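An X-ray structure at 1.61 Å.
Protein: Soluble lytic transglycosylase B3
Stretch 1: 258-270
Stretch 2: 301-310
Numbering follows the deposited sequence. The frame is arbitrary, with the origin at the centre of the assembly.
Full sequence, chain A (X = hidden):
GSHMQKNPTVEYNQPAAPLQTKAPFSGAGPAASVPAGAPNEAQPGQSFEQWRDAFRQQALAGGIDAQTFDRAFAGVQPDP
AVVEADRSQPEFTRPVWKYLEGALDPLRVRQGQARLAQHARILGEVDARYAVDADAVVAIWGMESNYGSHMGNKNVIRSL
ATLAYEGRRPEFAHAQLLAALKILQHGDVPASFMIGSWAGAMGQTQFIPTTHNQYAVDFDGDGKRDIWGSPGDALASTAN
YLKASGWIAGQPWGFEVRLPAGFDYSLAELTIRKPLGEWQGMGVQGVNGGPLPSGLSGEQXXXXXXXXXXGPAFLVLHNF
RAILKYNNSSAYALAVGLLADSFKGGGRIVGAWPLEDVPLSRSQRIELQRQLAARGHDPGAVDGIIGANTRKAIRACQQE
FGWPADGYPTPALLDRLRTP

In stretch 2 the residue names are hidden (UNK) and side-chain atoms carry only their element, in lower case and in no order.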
# COMPACT_ATOMS: atom_id res chain seq x y z
N ARG A 258 -5.07 -17.47 16.83
CA ARG A 258 -5.46 -18.83 16.51
C ARG A 258 -6.98 -18.92 16.45
O ARG A 258 -7.67 -18.49 17.38
CB ARG A 258 -4.91 -19.82 17.55
CG ARG A 258 -5.38 -21.25 17.37
CD ARG A 258 -5.04 -22.10 18.59
NE ARG A 258 -3.59 -22.22 18.79
CZ ARG A 258 -3.04 -22.83 19.84
NH1 ARG A 258 -3.80 -23.37 20.78
NH2 ARG A 258 -1.71 -22.89 19.94
N LEU A 259 -7.51 -19.45 15.35
CA LEU A 259 -8.95 -19.62 15.21
C LEU A 259 -9.42 -20.98 15.70
O LEU A 259 -8.71 -21.98 15.53
CB LEU A 259 -9.37 -19.44 13.76
CG LEU A 259 -9.05 -18.05 13.20
CD1 LEU A 259 -9.49 -17.90 11.76
CD2 LEU A 259 -9.71 -16.99 14.09
N PRO A 260 -10.62 -21.03 16.30
CA PRO A 260 -11.23 -22.28 16.74
C PRO A 260 -11.75 -23.13 15.58
O PRO A 260 -11.80 -22.68 14.43
CB PRO A 260 -12.39 -21.81 17.61
CG PRO A 260 -12.76 -20.50 17.04
CD PRO A 260 -11.44 -19.87 16.67
N ALA A 261 -12.14 -24.36 15.90
CA ALA A 261 -12.70 -25.27 14.91
C ALA A 261 -14.08 -24.78 14.47
O ALA A 261 -14.82 -24.20 15.26
CB ALA A 261 -12.79 -26.68 15.48
N GLY A 262 -14.40 -25.01 13.20
CA GLY A 262 -15.69 -24.64 12.65
C GLY A 262 -15.98 -23.15 12.75
O GLY A 262 -17.13 -22.74 12.90
N PHE A 263 -14.93 -22.34 12.65
CA PHE A 263 -15.07 -20.90 12.78
C PHE A 263 -15.86 -20.32 11.61
O PHE A 263 -15.82 -20.85 10.50
CB PHE A 263 -13.69 -20.24 12.87
CG PHE A 263 -13.73 -18.76 13.17
CD1 PHE A 263 -13.94 -18.31 14.46
CD2 PHE A 263 -13.54 -17.83 12.17
CE1 PHE A 263 -13.98 -16.96 14.75
CE2 PHE A 263 -13.57 -16.48 12.44
CZ PHE A 263 -13.79 -16.04 13.74
N ASP A 264 -16.56 -19.22 11.87
CA ASP A 264 -17.30 -18.54 10.82
C ASP A 264 -16.35 -17.66 10.02
O ASP A 264 -16.12 -16.50 10.36
CB ASP A 264 -18.45 -17.71 11.42
CG ASP A 264 -19.31 -17.06 10.35
OD1 ASP A 264 -19.15 -17.41 9.16
OD2 ASP A 264 -20.14 -16.20 10.70
N TYR A 265 -15.79 -18.23 8.96
CA TYR A 265 -14.76 -17.55 8.19
C TYR A 265 -15.34 -16.40 7.36
O TYR A 265 -14.59 -15.62 6.76
CB TYR A 265 -14.02 -18.55 7.29
CG TYR A 265 -13.24 -19.59 8.07
CD1 TYR A 265 -12.01 -19.29 8.63
CD2 TYR A 265 -13.74 -20.88 8.24
CE1 TYR A 265 -11.29 -20.24 9.34
CE2 TYR A 265 -13.03 -21.83 8.95
CZ TYR A 265 -11.80 -21.50 9.50
OH TYR A 265 -11.08 -22.43 10.21
N SER A 266 -16.66 -16.27 7.35
CA SER A 266 -17.30 -15.16 6.65
C SER A 266 -17.04 -13.83 7.36
O SER A 266 -17.24 -12.76 6.79
CB SER A 266 -18.80 -15.40 6.50
OG SER A 266 -19.45 -15.41 7.76
N LEU A 267 -16.58 -13.91 8.61
CA LEU A 267 -16.24 -12.72 9.40
C LEU A 267 -14.93 -12.04 8.98
O LEU A 267 -14.60 -10.96 9.48
CB LEU A 267 -16.15 -13.08 10.89
CG LEU A 267 -17.44 -13.22 11.71
CD1 LEU A 267 -18.58 -12.41 11.10
CD2 LEU A 267 -17.84 -14.66 11.91
N ALA A 268 -14.20 -12.65 8.06
CA ALA A 268 -12.91 -12.13 7.64
C ALA A 268 -13.06 -11.06 6.56
O ALA A 268 -12.88 -11.34 5.37
CB ALA A 268 -12.02 -13.26 7.16
N GLU A 269 -13.40 -9.85 6.98
CA GLU A 269 -13.62 -8.72 6.09
C GLU A 269 -13.25 -7.45 6.82
O GLU A 269 -13.65 -7.26 7.96
CB GLU A 269 -15.09 -8.63 5.64
CG GLU A 269 -15.52 -9.63 4.58
CD GLU A 269 -14.99 -9.28 3.20
OE1 GLU A 269 -14.76 -8.08 2.92
OE2 GLU A 269 -14.80 -10.21 2.40
N LEU A 270 -12.50 -6.56 6.16
CA LEU A 270 -12.04 -5.36 6.84
C LEU A 270 -13.19 -4.45 7.24
O LEU A 270 -13.05 -3.64 8.17
CB LEU A 270 -11.04 -4.58 5.97
CG LEU A 270 -9.60 -5.11 5.95
CD1 LEU A 270 -9.15 -5.47 7.36
CD2 LEU A 270 -9.44 -6.31 5.02
N UNK A 301 -11.43 -4.43 15.97
CA UNK A 301 -10.49 -5.16 15.11
C UNK A 301 -11.21 -5.97 14.05
O UNK A 301 -12.37 -6.34 14.22
c UNK A 301 -9.60 -6.07 15.97
N UNK A 302 -10.52 -6.24 12.95
CA UNK A 302 -11.01 -7.08 11.86
C UNK A 302 -10.13 -8.31 11.74
O UNK A 302 -8.95 -8.26 12.10
o UNK A 302 -11.85 -5.19 10.60
c UNK A 302 -11.02 -6.33 10.53
N UNK A 303 -10.71 -9.39 11.22
CA UNK A 303 -9.98 -10.64 10.99
C UNK A 303 -9.41 -10.70 9.57
O UNK A 303 -10.14 -10.57 8.58
c UNK A 303 -11.44 -14.26 10.90
c UNK A 303 -10.89 -11.84 11.23
c UNK A 303 -10.35 -13.19 10.78
c UNK A 303 -9.14 -13.57 11.61
N UNK A 304 -8.09 -10.87 9.48
CA UNK A 304 -7.41 -11.01 8.20
C UNK A 304 -6.87 -12.43 7.98
O UNK A 304 -6.15 -12.97 8.83
c UNK A 304 -6.15 -9.37 5.67
c UNK A 304 -4.17 -9.09 7.17
c UNK A 304 -6.27 -9.99 8.11
c UNK A 304 -5.40 -9.93 6.86
N UNK A 305 -7.23 -13.03 6.85
CA UNK A 305 -6.74 -14.36 6.47
C UNK A 305 -6.05 -14.31 5.11
O UNK A 305 -6.67 -14.62 4.10
c UNK A 305 -9.82 -16.69 7.26
c UNK A 305 -7.89 -15.38 6.40
c UNK A 305 -7.64 -16.72 8.47
c UNK A 305 -8.60 -15.88 7.65
N UNK A 306 -4.76 -13.94 5.09
CA UNK A 306 -4.11 -13.65 3.80
C UNK A 306 -4.03 -14.86 2.85
O UNK A 306 -3.93 -14.65 1.64
c UNK A 306 -2.70 -13.20 4.21
c UNK A 306 -2.52 -13.62 5.62
c UNK A 306 -3.88 -13.70 6.24
N UNK A 307 -4.11 -16.08 3.37
CA UNK A 307 -4.12 -17.27 2.51
C UNK A 307 -5.26 -18.22 2.84
O UNK A 307 -5.11 -19.44 2.70
c UNK A 307 -2.79 -17.99 2.60
N UNK A 308 -6.40 -17.69 3.26
CA UNK A 308 -7.57 -18.52 3.50
C UNK A 308 -7.51 -19.29 4.82
O UNK A 308 -6.59 -19.08 5.62
N UNK A 309 -8.48 -20.18 5.01
CA UNK A 309 -8.67 -20.84 6.31
C UNK A 309 -7.53 -21.77 6.72
O UNK A 309 -7.38 -22.06 7.90
n UNK A 309 -10.11 -23.06 4.27
c UNK A 309 -9.96 -22.94 5.63
c UNK A 309 -9.85 -24.20 6.11
c UNK A 309 -9.99 -21.61 6.34
c UNK A 309 -10.07 -24.33 3.93
n UNK A 309 -9.93 -25.05 5.03
N UNK A 310 -6.72 -22.22 5.77
CA UNK A 310 -5.63 -23.11 6.11
C UNK A 310 -4.36 -22.36 6.50
O UNK A 310 -3.39 -22.97 6.94
n UNK A 310 -8.66 -28.51 3.12
c UNK A 310 -7.62 -27.87 3.63
n UNK A 310 -7.01 -28.33 4.71
c UNK A 310 -5.32 -24.07 4.95
c UNK A 310 -6.03 -25.98 3.53
c UNK A 310 -6.47 -24.96 4.57
n UNK A 310 -7.17 -26.76 3.04
O HOH W 1 -8.34 -21.19 10.00
O HOH W 2 -13.43 -9.01 10.52

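Position 301 carries a single side-chain carbon. It lies out of reach of stretch 1. One carbon is a methyl, so this is Ala 301, in a strand that begins earlier in the chain.

Position 302 has one carbon followed by one oxygen. CB points toward stretch 1, and the oxygen lies close to Leu 270 O. A short chain ending in oxygen is a hydroxyl, which gives Ser 302. Its CB lies 3.8 Å from Leu 270 CD1. Ser 302 OG is 3.1 Å from Leu 270 O, and it is hydrogen-bonded to a residue just outside the stretches.

Position 303 has four carbons, forked at the second. One branch end meets Phe 263, Ala 268 and Leu 259. A beta-branched chain would fork at the first, so this is Leu 303. Its chi1 is t and its chi2 is p. Leu 303 CD2 is 3.4 Å from Phe 263 CE2, 3.9 Å from Ala 268 CB and 4.2 Å from Leu 259 CD1. It approaches the Phe 263 ring obliquely. The backbone takes part too: Ala 268 CA lies 3.3 Å from Leu 303 O, a CA-H...O contact.

Position 304 again has four carbons forked at the second. The side chain makes no close contact with stretch 1. This is Leu 304, and it is buried.

Position 305 shows the same four-carbon fork. CB points toward stretch 1. One branch end meets Tyr 265 and Ala 268, and the other meets Leu 259. This is Leu 305. Leu 305 CD1 packs at the edge of the Tyr 265 ring, 3.7 Å from Tyr 265 CD1, and lies 4.1 Å from Ala 268 CB. Leu 305 CD2 is 4.0 Å from Leu 259 CD1.

Position 306 has three carbons that close a ring onto the backbone N. It is out of reach of stretch 1. Only proline closes such a ring, so it is Pro 306.

Position 307 has one side-chain carbon. It also stays clear of stretch 1. This is Ala 307.

Position 308 has no side-chain atoms, so it is Gly 308. Its phi of 77° favours glycine. Its N donates a hydrogen bond to Leu 305 O at 3.2 Å.

Position 309 has one carbon leading to a five-membered ring of three carbons and two nitrogens. CB sits over the face of the Tyr 265 ring, 3.7 Å from the centroid, as a CH-pi contact. The imidazole identifies His 309. Its edge points to the same ring, with planes at 58°.

Position 310 has three carbons, a nitrogen, then a carbon bearing two more nitrogens. CB points away from stretch 1. This guanidinium marks Arg 310.

The contact is mainly apolar. Leu 259, Phe 263 and Ala 268 meet Leu 303, while Tyr 265 lies against both Leu 305 and His 309. No clear direct hydrogen bond crosses the stretches, but two waters link them. Water 1 donates to His 309 O at 2.5 Å and bonds Tyr 265 OH at 3.0 Å. Water 2 accepts from Leu 303 N at 2.8 Å and donates to Leu 267 O at 2.5 Å.

Stretch 2 (301-310) ASLLLPAGHR
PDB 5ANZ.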